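Side-chain contacts in nickel-dependent hydrogenase large subunit (Allochromatium vinosum, PDB 3MYR), which oxidises molecular hydrogen at a nickel-iron centre, probably recycling the gas that nitrogenase releases: residues I19-Q22 with T27-Q30; G47-D52 with S471-R476; H205-G210 with L239-N244; R308-I313 with R393-Y398. One frame throughout, in Å; residues are numbered along the deposited sequence.

Interaction 1 of 4, residues I19-Q22 with T27-Q30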
loop_
_atom_site.group_PDB
_atom_site.type_symbol
_atom_site.label_atom_id
_atom_site.label_comp_id
_atom_site.label_asym_id
_atom_site.label_seq_id
_atom_site.Cartn_x
_atom_site.Cartn_y
_atom_site.Cartn_z
ATOM N N ILE B 19 14.165 -5.809 12.101
ATOM C CA ILE B 19 15.590 -5.616 11.804
ATOM C C ILE B 19 16.417 -6.115 12.975
ATOM O O ILE B 19 16.097 -5.789 14.143
ATOM C CB ILE B 19 15.917 -4.110 11.574
ATOM C CG1 ILE B 19 15.079 -3.539 10.408
ATOM C CG2 ILE B 19 17.445 -3.902 11.333
ATOM C CD1 ILE B 19 15.463 -4.104 9.073
ATOM N N GLU B 20 17.460 -6.927 12.684
ATOM C CA GLU B 20 18.470 -7.254 13.694
ATOM C C GLU B 20 19.792 -6.689 13.205
ATOM O O GLU B 20 20.052 -6.669 11.991
ATOM C CB GLU B 20 18.525 -8.770 13.917
ATOM C CG GLU B 20 17.198 -9.251 14.559
ATOM C CD GLU B 20 17.239 -10.714 15.060
ATOM O OE1 GLU B 20 16.198 -11.237 15.570
ATOM O OE2 GLU B 20 18.308 -11.332 14.937
ATOM N N ALA B 21 20.593 -6.154 14.128
ATOM C CA ALA B 21 21.865 -5.537 13.764
ATOM C C ALA B 21 22.967 -6.044 14.720
ATOM O O ALA B 21 22.826 -5.983 15.960
ATOM C CB ALA B 21 21.753 -4.025 13.849
ATOM N N GLN B 22 24.049 -6.554 14.137
ATOM C CA GLN B 22 25.232 -6.889 14.908
ATOM C C GLN B 22 26.057 -5.613 15.001
ATOM O O GLN B 22 26.475 -5.050 13.960
ATOM C CB GLN B 22 26.013 -8.017 14.229
ATOM C CG GLN B 22 27.347 -8.396 14.975
ATOM C CD GLN B 22 27.099 -8.861 16.419
ATOM O OE1 GLN B 22 27.613 -8.256 17.370
ATOM N NE2 GLN B 22 26.250 -9.876 16.594
ATOM N N THR B 27 28.733 1.270 15.781
ATOM C CA THR B 27 28.671 1.008 14.354
ATOM C C THR B 27 27.868 -0.239 14.002
ATOM O O THR B 27 28.032 -1.314 14.600
ATOM C CB THR B 27 30.112 0.927 13.752
ATOM O OG1 THR B 27 30.673 2.239 13.825
ATOM C CG2 THR B 27 30.091 0.566 12.280
ATOM N N ILE B 28 26.984 -0.109 13.014
ATOM C CA ILE B 28 26.338 -1.297 12.514
ATOM C C ILE B 28 27.326 -2.153 11.711
ATOM O O ILE B 28 27.756 -1.749 10.636
ATOM C CB ILE B 28 25.062 -0.973 11.717
ATOM C CG1 ILE B 28 24.063 -0.259 12.634
ATOM C CG2 ILE B 28 24.474 -2.280 11.121
ATOM C CD1 ILE B 28 22.738 0.104 11.993
ATOM N N ALA B 29 27.647 -3.340 12.191
ATOM C CA ALA B 29 28.610 -4.203 11.457
ATOM C C ALA B 29 27.903 -5.125 10.453
ATOM O O ALA B 29 28.332 -5.215 9.306
ATOM C CB ALA B 29 29.505 -5.029 12.423
ATOM N N GLN B 30 26.820 -5.778 10.871
ATOM C CA GLN B 30 25.969 -6.566 9.950
ATOM C C GLN B 30 24.514 -6.274 10.279
ATOM O O GLN B 30 24.143 -6.173 11.465
ATOM C CB GLN B 30 26.188 -8.083 10.065
ATOM C CG GLN B 30 27.551 -8.674 9.591
ATOM C CD GLN B 30 27.721 -8.725 8.044
ATOM O OE1 GLN B 30 28.346 -7.819 7.457
ATOM N NE2 GLN B 30 27.210 -9.795 7.391
#
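The carbonyl oxygen of Q22 is gripped by two successive backbone amides of the facing strand. A29 N reaches Q22 O at 2.7 Å, while Q30 N approaches the same Q22 O at 3.2 Å, in the carbonyl plane on a lone pair. In return, Q22 N donates to Q30 O over 2.7 Å. Q22 and Q30 thus form an antiparallel hydrogen-bonded pair, and because A29 also faces Q22 the arrangement is a classic beta bulge. The bulge goes with a strong splay of the two strands, whose short axes lie 100° apart.

Side chains add little bulk. CB of A29 sits 3.4 Å from Q22 O, and a small residue suits so close an approach to a carbonyl. A21 lends Q30 O a CA-H contact and lays its CB 4.2 Å from CG2 of I28. Q22 and Q30 meet through their CB atoms on one face of the sheet, and their polar ends then lead away.

The pair belongs to the hairpin of strands 17-24 and 27-35, with strand 5-7 beyond the first of them; I28 packs on I545 of helix 543-551, and Q30 on Q531 of helix 525-531.

Interaction 2 of 4, residues G47-D52 with S471-R476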
loop_
_atom_site.group_PDB
_atom_site.type_symbol
_atom_site.label_atom_id
_atom_site.label_comp_id
_atom_site.label_asym_id
_atom_site.label_seq_id
_atom_site.Cartn_x
_atom_site.Cartn_y
_atom_site.Cartn_z
ATOM N N GLY B 47 -5.300 -22.740 -9.996
ATOM C CA GLY B 47 -6.565 -23.381 -10.359
ATOM C C GLY B 47 -7.649 -22.376 -10.672
ATOM O O GLY B 47 -8.664 -22.752 -11.205
ATOM N N ARG B 48 -7.438 -21.092 -10.406
ATOM C CA ARG B 48 -8.527 -20.111 -10.560
ATOM C C ARG B 48 -8.555 -19.529 -11.962
ATOM O O ARG B 48 -7.689 -19.837 -12.753
ATOM C CB ARG B 48 -8.369 -19.022 -9.491
ATOM C CG ARG B 48 -8.642 -19.619 -8.088
ATOM C CD ARG B 48 -8.548 -18.499 -7.038
ATOM N NE ARG B 48 -8.436 -19.048 -5.668
ATOM C CZ ARG B 48 -9.473 -19.301 -4.877
ATOM N NH1 ARG B 48 -10.730 -19.074 -5.286
ATOM N NH2 ARG B 48 -9.244 -19.678 -3.636
ATOM N N ASP B 49 -9.570 -18.709 -12.256
ATOM C CA ASP B 49 -9.701 -18.042 -13.531
ATOM C C ASP B 49 -8.725 -16.861 -13.647
ATOM O O ASP B 49 -8.746 -15.988 -12.796
ATOM C CB ASP B 49 -11.118 -17.530 -13.696
ATOM C CG ASP B 49 -11.430 -17.123 -15.176
ATOM O OD1 ASP B 49 -10.644 -16.370 -15.821
ATOM O OD2 ASP B 49 -12.409 -17.654 -15.729
ATOM N N PRO B 50 -7.845 -16.830 -14.672
ATOM C CA PRO B 50 -6.895 -15.694 -14.888
ATOM C C PRO B 50 -7.604 -14.356 -14.965
ATOM O O PRO B 50 -6.989 -13.342 -14.581
ATOM C CB PRO B 50 -6.301 -15.970 -16.294
ATOM C CG PRO B 50 -6.302 -17.572 -16.299
ATOM C CD PRO B 50 -7.662 -17.898 -15.692
ATOM N N ARG B 51 -8.864 -14.313 -15.406
ATOM C CA ARG B 51 -9.545 -12.993 -15.456
ATOM C C ARG B 51 -9.804 -12.502 -14.018
ATOM O O ARG B 51 -9.987 -11.303 -13.837
ATOM C CB ARG B 51 -10.845 -13.053 -16.249
ATOM C CG ARG B 51 -10.528 -13.333 -17.749
ATOM C CD ARG B 51 -11.815 -13.646 -18.454
ATOM N NE ARG B 51 -12.474 -14.798 -17.873
ATOM C CZ ARG B 51 -13.756 -15.129 -18.092
ATOM N NH1 ARG B 51 -14.494 -14.452 -18.974
ATOM N NH2 ARG B 51 -14.259 -16.214 -17.515
ATOM N N ASP B 52 -9.908 -13.424 -13.049
ATOM C CA ASP B 52 -10.174 -13.017 -11.624
ATOM C C ASP B 52 -8.876 -12.645 -10.875
ATOM O O ASP B 52 -8.964 -12.108 -9.766
ATOM C CB ASP B 52 -10.772 -14.185 -10.799
ATOM C CG ASP B 52 -12.177 -14.635 -11.260
ATOM O OD1 ASP B 52 -12.684 -14.096 -12.252
ATOM O OD2 ASP B 52 -12.757 -15.563 -10.609
ATOM N N SER B 471 -12.773 -19.903 -23.893
ATOM C CA SER B 471 -12.784 -20.792 -25.028
ATOM C C SER B 471 -12.040 -20.142 -26.223
ATOM O O SER B 471 -11.741 -20.812 -27.180
ATOM C CB SER B 471 -14.244 -21.158 -25.392
ATOM O OG SER B 471 -14.949 -19.993 -25.791
ATOM N N SER B 472 -11.673 -18.853 -26.135
ATOM C CA SER B 472 -10.938 -18.256 -27.262
ATOM C C SER B 472 -9.419 -18.298 -27.021
ATOM O O SER B 472 -8.646 -17.867 -27.892
ATOM C CB SER B 472 -11.371 -16.814 -27.524
ATOM O OG SER B 472 -11.011 -15.978 -26.392
ATOM N N TRP B 473 -8.989 -18.756 -25.840
ATOM C CA TRP B 473 -7.544 -18.760 -25.495
ATOM C C TRP B 473 -6.835 -20.062 -26.007
ATOM O O TRP B 473 -7.480 -21.096 -26.096
ATOM C CB TRP B 473 -7.397 -18.732 -23.988
ATOM C CG TRP B 473 -8.110 -17.627 -23.296
ATOM C CD1 TRP B 473 -8.658 -16.481 -23.849
ATOM C CD2 TRP B 473 -8.317 -17.544 -21.901
ATOM N NE1 TRP B 473 -9.251 -15.734 -22.869
ATOM C CE2 TRP B 473 -9.057 -16.359 -21.657
ATOM C CE3 TRP B 473 -7.999 -18.403 -20.815
ATOM C CZ2 TRP B 473 -9.475 -15.969 -20.330
ATOM C CZ3 TRP B 473 -8.358 -18.006 -19.499
ATOM C CH2 TRP B 473 -9.136 -16.815 -19.281
ATOM N N PRO B 474 -5.519 -20.010 -26.282
ATOM C CA PRO B 474 -4.744 -21.256 -26.513
ATOM C C PRO B 474 -4.768 -22.088 -25.222
ATOM O O PRO B 474 -4.937 -21.526 -24.138
ATOM C CB PRO B 474 -3.310 -20.759 -26.752
ATOM C CG PRO B 474 -3.387 -19.215 -26.730
ATOM C CD PRO B 474 -4.647 -18.868 -25.985
ATOM N N SER B 475 -4.601 -23.408 -25.320
ATOM C CA SER B 475 -4.775 -24.213 -24.145
ATOM C C SER B 475 -3.516 -24.112 -23.271
ATOM O O SER B 475 -3.540 -24.444 -22.072
ATOM C CB SER B 475 -5.111 -25.632 -24.557
ATOM O OG SER B 475 -3.994 -26.134 -25.213
ATOM N N ARG B 476 -2.454 -23.537 -23.829
ATOM C CA ARG B 476 -1.249 -23.210 -23.023
ATOM C C ARG B 476 -0.828 -21.780 -23.340
ATOM O O ARG B 476 -0.715 -21.441 -24.514
ATOM C CB ARG B 476 -0.072 -24.119 -23.418
ATOM C CG ARG B 476 -0.336 -25.596 -23.214
ATOM C CD ARG B 476 -0.189 -25.953 -21.745
ATOM N NE ARG B 476 -0.422 -27.377 -21.464
ATOM C CZ ARG B 476 -1.618 -27.913 -21.208
ATOM N NH1 ARG B 476 -2.722 -27.180 -21.226
ATOM N NH2 ARG B 476 -1.713 -29.194 -20.928
#
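W473 presents the six-membered half of its indole to three consecutive residues, P50, R51 and D49. The apolar part is shared by the first two. P50 sets CG 3.8 Å from CZ3 of W473, its rigid ring offering a compact hydrocarbon surface beside a bulky aromatic. R51 brings the methylene part of its chain: CD lies in the plane of the indole, at its edge, 3.8 Å from W473 CZ2. The guanidinium stands steeply against the indole, the two planes 83° apart, so the two flat groups do not stack.

The polar part lies within residues 47-52. R51 holds the carboxylate of D49 side-on with two nitrogens, NH2 reaching D49 OD2 at 2.9 Å and NE reaching D49 OD1 at 3.2 Å. A bend at chi3 (-59°) turns the guanidinium back along its own chain toward D49. OD1 of D49 also takes the backbone N of R51 at 2.8 Å, an Asx turn that shapes the loop ahead of helix 53-58. That same OD1 is the atom that comes to the indole edge, at CH2.

With an alanine here instead of R51, both side-chain donors to D49 are gone, and the buried carboxylate is likely to be left without its mate and a gap to open beside CZ2 of W473.

W473 NE1 is spent on L467 O. The buried charges of D49 and R51 probably balance each other largely within one loop; between 47-52 and W473 the contact is mainly packing, while a cation-pi contact of R51 with W468 adds a charge-aromatic tie to the same loop as W473.

Interaction 3 of 4, residues H205-G210 with L239-N244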
loop_
_atom_site.group_PDB
_atom_site.type_symbol
_atom_site.label_atom_id
_atom_site.label_comp_id
_atom_site.label_asym_id
_atom_site.label_seq_id
_atom_site.Cartn_x
_atom_site.Cartn_y
_atom_site.Cartn_z
ATOM N N HIS B 205 -9.355 7.786 -8.091
ATOM C CA HIS B 205 -9.588 6.358 -8.314
ATOM C C HIS B 205 -11.085 5.934 -8.199
ATOM O O HIS B 205 -11.519 4.987 -8.882
ATOM C CB HIS B 205 -8.778 5.519 -7.319
ATOM C CG HIS B 205 -7.318 5.507 -7.619
ATOM N ND1 HIS B 205 -6.394 4.850 -6.821
ATOM C CD2 HIS B 205 -6.627 6.015 -8.677
ATOM C CE1 HIS B 205 -5.212 4.904 -7.407
ATOM N NE2 HIS B 205 -5.319 5.623 -8.519
ATOM N N ALA B 206 -11.878 6.653 -7.414
ATOM C CA ALA B 206 -13.273 6.214 -7.254
ATOM C C ALA B 206 -14.054 6.522 -8.535
ATOM O O ALA B 206 -14.871 5.723 -8.987
ATOM C CB ALA B 206 -13.906 6.909 -6.036
ATOM N N ILE B 207 -13.715 7.632 -9.186
ATOM C CA ILE B 207 -14.394 7.955 -10.427
ATOM C C ILE B 207 -14.190 6.878 -11.534
ATOM O O ILE B 207 -15.145 6.358 -12.072
ATOM C CB ILE B 207 -14.041 9.364 -10.923
ATOM C CG1 ILE B 207 -14.591 10.406 -9.947
ATOM C CG2 ILE B 207 -14.577 9.608 -12.412
ATOM C CD1 ILE B 207 -14.058 11.881 -10.248
ATOM N N PHE B 208 -12.970 6.446 -11.720
ATOM C CA PHE B 208 -12.651 5.511 -12.782
ATOM C C PHE B 208 -12.778 4.080 -12.263
ATOM O O PHE B 208 -13.108 3.195 -13.021
ATOM C CB PHE B 208 -11.193 5.758 -13.141
ATOM C CG PHE B 208 -11.007 7.011 -13.981
ATOM C CD1 PHE B 208 -11.598 7.089 -15.252
ATOM C CD2 PHE B 208 -10.254 8.074 -13.516
ATOM C CE1 PHE B 208 -11.423 8.249 -16.082
ATOM C CE2 PHE B 208 -10.064 9.236 -14.320
ATOM C CZ PHE B 208 -10.661 9.311 -15.616
ATOM N N GLY B 209 -12.519 3.868 -10.960
ATOM C CA GLY B 209 -12.345 2.517 -10.490
ATOM C C GLY B 209 -13.403 2.133 -9.485
ATOM O O GLY B 209 -13.329 1.039 -8.945
ATOM N N GLY B 210 -14.321 3.073 -9.144
ATOM C CA GLY B 210 -15.441 2.724 -8.257
ATOM C C GLY B 210 -15.152 2.953 -6.776
ATOM O O GLY B 210 -16.058 3.243 -6.024
ATOM N N LEU B 239 -15.888 14.130 -16.206
ATOM C CA LEU B 239 -14.570 14.530 -16.660
ATOM C C LEU B 239 -14.132 15.887 -16.049
ATOM O O LEU B 239 -12.925 16.142 -15.900
ATOM C CB LEU B 239 -14.539 14.585 -18.205
ATOM C CG LEU B 239 -14.587 13.141 -18.771
ATOM C CD1 LEU B 239 -15.025 13.050 -20.235
ATOM C CD2 LEU B 239 -13.352 12.238 -18.476
ATOM N N ALA B 240 -15.102 16.767 -15.759
ATOM C CA ALA B 240 -14.790 18.066 -15.132
ATOM C C ALA B 240 -14.283 17.828 -13.729
ATOM O O ALA B 240 -13.386 18.503 -13.301
ATOM C CB ALA B 240 -16.014 18.943 -15.059
ATOM N N GLU B 241 -14.899 16.896 -12.992
ATOM C CA GLU B 241 -14.387 16.565 -11.634
ATOM C C GLU B 241 -12.948 16.004 -11.704
ATOM O O GLU B 241 -12.102 16.331 -10.901
ATOM C CB GLU B 241 -15.310 15.511 -10.984
ATOM C CG GLU B 241 -16.792 15.974 -10.865
ATOM C CD GLU B 241 -17.714 14.909 -10.165
ATOM O OE1 GLU B 241 -17.993 15.071 -8.959
ATOM O OE2 GLU B 241 -18.044 13.862 -10.764
ATOM N N VAL B 242 -12.666 15.173 -12.698
ATOM C CA VAL B 242 -11.339 14.601 -12.816
ATOM C C VAL B 242 -10.335 15.745 -13.050
ATOM O O VAL B 242 -9.237 15.774 -12.466
ATOM C CB VAL B 242 -11.301 13.659 -13.979
ATOM C CG1 VAL B 242 -9.814 13.239 -14.340
ATOM C CG2 VAL B 242 -12.234 12.452 -13.731
ATOM N N ARG B 243 -10.718 16.706 -13.898
ATOM C CA ARG B 243 -9.802 17.805 -14.158
ATOM C C ARG B 243 -9.429 18.577 -12.884
ATOM O O ARG B 243 -8.274 18.968 -12.667
ATOM C CB ARG B 243 -10.434 18.788 -15.132
ATOM C CG ARG B 243 -9.468 19.964 -15.324
ATOM C CD ARG B 243 -10.200 21.177 -15.936
ATOM N NE ARG B 243 -10.173 21.028 -17.390
ATOM C CZ ARG B 243 -9.149 21.396 -18.165
ATOM N NH1 ARG B 243 -8.038 21.948 -17.652
ATOM N NH2 ARG B 243 -9.228 21.181 -19.470
ATOM N N ASN B 244 -10.422 18.873 -12.059
ATOM C CA ASN B 244 -10.125 19.607 -10.818
ATOM C C ASN B 244 -9.210 18.817 -9.883
ATOM O O ASN B 244 -8.350 19.387 -9.197
ATOM C CB ASN B 244 -11.427 19.999 -10.089
ATOM C CG ASN B 244 -12.102 21.225 -10.738
ATOM O OD1 ASN B 244 -11.679 21.694 -11.783
ATOM N ND2 ASN B 244 -13.155 21.729 -10.120
#
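I207 reaches from helix 203-209 toward V242 and E241 of helix 236-265, its CA 7.7 Å from that of V242. Its CB stays back, 4.6 Å from CG2 of V242, and the branching there sends two arms to different targets. CG2, anti to the backbone N, meets V242 CG2 at 3.9 Å, methyl on methyl. The other arm starts at CG1, which stands beside the backbone N and serves mainly as a spacer. An extended chi2 (170°) carries CD1 outward to its end, where it touches CB of E241 at 3.9 Å and comes nearly as close to CG2 of V242. A beta-branched residue with a long arm is well suited to this, since it can span two neighbouring residues of the opposing helix.

The two helices run roughly antiparallel, 145° between their directions and 10.6 Å between the axes of the short segments. This is apolar helix-helix packing in the mainly helical part of the large subunit, where helices 86-112 and 426-456 are neighbours: F208 leans on I91 and M95 of the former, V242 on Y448 of the latter.

V242 also receives the ring of F208. CE2 of F208 lies 3.9 Å from V242 CG2 and 4.0 Å from V242 CG1, so one ring corner rests against both methyls, and the two side chains meet at about a right angle. E241 contributes only its aliphatic root; its carboxylate goes to R238 and K237. Beyond the pair, T237 of the small subunit HydA packs on I207.

Interaction 4 of 4, residues R308-I313 with R393-Y398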
loop_
_atom_site.group_PDB
_atom_site.type_symbol
_atom_site.label_atom_id
_atom_site.label_comp_id
_atom_site.label_asym_id
_atom_site.label_seq_id
_atom_site.Cartn_x
_atom_site.Cartn_y
_atom_site.Cartn_z
ATOM N N ARG B 308 27.095 1.873 -10.019
ATOM C CA ARG B 308 26.940 3.364 -10.046
ATOM C C ARG B 308 27.436 3.989 -11.349
ATOM O O ARG B 308 27.768 5.177 -11.419
ATOM C CB ARG B 308 27.587 4.041 -8.825
ATOM C CG ARG B 308 26.969 3.564 -7.526
ATOM C CD ARG B 308 27.588 4.237 -6.330
ATOM N NE ARG B 308 27.037 3.838 -5.020
ATOM C CZ ARG B 308 27.449 4.390 -3.854
ATOM N NH1 ARG B 308 28.412 5.343 -3.844
ATOM N NH2 ARG B 308 26.882 4.061 -2.685
ATOM N N ASP B 309 27.421 3.209 -12.409
ATOM C CA ASP B 309 27.971 3.700 -13.674
ATOM C C ASP B 309 26.807 4.190 -14.538
ATOM O O ASP B 309 26.093 3.415 -15.126
ATOM C CB ASP B 309 28.754 2.599 -14.377
ATOM C CG ASP B 309 29.304 3.038 -15.759
ATOM O OD1 ASP B 309 30.031 2.203 -16.345
ATOM O OD2 ASP B 309 29.025 4.168 -16.271
ATOM N N LEU B 310 26.649 5.493 -14.651
ATOM C CA LEU B 310 25.490 6.008 -15.382
ATOM C C LEU B 310 25.773 6.053 -16.891
ATOM O O LEU B 310 24.943 6.540 -17.647
ATOM C CB LEU B 310 25.172 7.419 -14.906
ATOM C CG LEU B 310 24.267 7.614 -13.686
ATOM C CD1 LEU B 310 23.775 6.325 -12.954
ATOM C CD2 LEU B 310 24.675 8.776 -12.775
ATOM N N SER B 311 26.939 5.589 -17.344
ATOM C CA SER B 311 27.211 5.714 -18.778
ATOM C C SER B 311 26.718 4.494 -19.574
ATOM O O SER B 311 26.791 4.529 -20.782
ATOM C CB SER B 311 28.701 5.943 -19.046
ATOM O OG SER B 311 29.380 4.704 -18.888
ATOM N N THR B 312 26.300 3.407 -18.902
ATOM C CA THR B 312 25.841 2.165 -19.571
ATOM C C THR B 312 24.527 1.659 -18.967
ATOM O O THR B 312 24.472 1.318 -17.777
ATOM C CB THR B 312 26.823 0.989 -19.408
ATOM O OG1 THR B 312 28.142 1.356 -19.827
ATOM C CG2 THR B 312 26.377 -0.213 -20.256
ATOM N N ILE B 313 23.477 1.573 -19.766
ATOM C CA ILE B 313 22.217 1.064 -19.267
ATOM C C ILE B 313 22.207 -0.340 -19.777
ATOM O O ILE B 313 22.192 -0.531 -20.968
ATOM C CB ILE B 313 21.032 1.824 -19.909
ATOM C CG1 ILE B 313 21.067 3.280 -19.486
ATOM C CG2 ILE B 313 19.657 1.254 -19.429
ATOM C CD1 ILE B 313 21.221 3.384 -18.017
ATOM N N ARG B 393 14.697 4.815 -10.543
ATOM C CA ARG B 393 14.018 5.457 -11.671
ATOM C C ARG B 393 14.677 6.779 -11.986
ATOM O O ARG B 393 14.882 7.153 -13.157
ATOM C CB ARG B 393 12.504 5.634 -11.399
ATOM C CG ARG B 393 11.681 4.328 -11.687
ATOM C CD ARG B 393 10.140 4.631 -11.534
ATOM N NE ARG B 393 9.835 4.992 -10.132
ATOM C CZ ARG B 393 9.424 4.174 -9.160
ATOM N NH1 ARG B 393 9.108 4.677 -7.959
ATOM N NH2 ARG B 393 9.293 2.871 -9.363
ATOM N N VAL B 394 14.975 7.525 -10.939
ATOM C CA VAL B 394 15.535 8.859 -11.170
ATOM C C VAL B 394 16.939 8.718 -11.748
ATOM O O VAL B 394 17.323 9.442 -12.677
ATOM C CB VAL B 394 15.485 9.753 -9.900
ATOM C CG1 VAL B 394 16.341 10.989 -10.047
ATOM C CG2 VAL B 394 14.038 10.130 -9.630
ATOM N N LEU B 395 17.692 7.749 -11.273
ATOM C CA LEU B 395 18.983 7.455 -11.926
ATOM C C LEU B 395 18.832 7.067 -13.396
ATOM O O LEU B 395 19.588 7.572 -14.222
ATOM C CB LEU B 395 19.887 6.462 -11.151
ATOM C CG LEU B 395 20.304 6.856 -9.721
ATOM C CD1 LEU B 395 20.850 5.625 -9.004
ATOM C CD2 LEU B 395 21.384 7.944 -9.737
ATOM N N MET B 396 17.834 6.226 -13.718
ATOM C CA MET B 396 17.595 5.806 -15.095
ATOM C C MET B 396 17.190 6.972 -15.985
ATOM O O MET B 396 17.631 7.070 -17.124
ATOM C CB MET B 396 16.494 4.740 -15.141
ATOM C CG MET B 396 16.729 3.647 -16.214
ATOM S SD MET B 396 18.191 2.584 -15.886
ATOM C CE MET B 396 17.887 1.874 -14.245
ATOM N N LEU B 397 16.347 7.869 -15.470
ATOM C CA LEU B 397 15.950 9.043 -16.185
ATOM C C LEU B 397 17.131 9.934 -16.425
ATOM O O LEU B 397 17.250 10.533 -17.520
ATOM C CB LEU B 397 14.846 9.835 -15.430
ATOM C CG LEU B 397 13.460 9.160 -15.533
ATOM C CD1 LEU B 397 12.467 9.741 -14.492
ATOM C CD2 LEU B 397 12.903 9.278 -16.965
ATOM N N TYR B 398 17.948 10.120 -15.384
ATOM C CA TYR B 398 19.107 10.966 -15.513
ATOM C C TYR B 398 20.051 10.403 -16.564
ATOM O O TYR B 398 20.545 11.122 -17.458
ATOM C CB TYR B 398 19.863 11.013 -14.156
ATOM C CG TYR B 398 20.864 12.164 -13.985
ATOM C CD1 TYR B 398 22.256 11.940 -14.099
ATOM C CD2 TYR B 398 20.409 13.465 -13.766
ATOM C CE1 TYR B 398 23.180 13.002 -13.929
ATOM C CE2 TYR B 398 21.277 14.520 -13.624
ATOM C CZ TYR B 398 22.673 14.291 -13.691
ATOM O OH TYR B 398 23.530 15.347 -13.500
#
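L310 is the larger bump on the loop, and it enters the hollow between L395 and Y398, two residues three apart on one helical turn. Its forked end serves both walls. CD1 of L310 lies 4.3 Å from CB of L395, at the root of that side chain, while CD2 comes to CD1 of the Y398 ring at 4.2 Å. The leucine and the tyrosine stand at about a right angle. Y398 has CG anti to its own nitrogen (chi1 -163°), which lays the ring along the flank of the helix as one wall of the hollow. Leucine suits the place because two methyls on a short stem can touch both walls at once.

A second, smaller bump follows at I313. CD1 of I313 meets the sulfur SD of M396 at 3.8 Å, and CG2 of I313 approaches the same sulfur at 4.1 Å, so SD rests against two methyls of the one isoleucine. M396 starts out pointing away from the loop; its chain bends at chi2 (66°), which brings SD round to the loop. A flexible, unbranched residue can make this detour.

The loop backbone is shaped by a type I turn from D309 to T312, in which D309 OD2 accepts from both N and OG of S311, the former an Asx turn.

L395 and M396 also pack on I305 of strand 300-305, and Y398 rests on V409 of helix 403-416 with its hydroxyl bonded to D410. Loop 308-313, which follows strand 300-305, thereby lies over helix 390-399.

How the interactions relate
The four contacts are separate: none touches another, and the nearest atoms of interactions 2 and 3, as of 3 and 4, remain about 14 Å apart. Interactions 1 and 3 lie on opposite sides of the chain's centre, their own centres 47 Å apart. In sequence, interaction 2 joins distant parts of the chain, and interactions 3 and 4 both fall between its two segments. Residues of interactions 2 and 3 also touch the small subunit, whereas those of 1 and 4 do not. All lie away from the nickel-iron centre, but the helix of interaction 4 has a link to its pocket: R393 donates to the carbonyl of P486, a pocket residue.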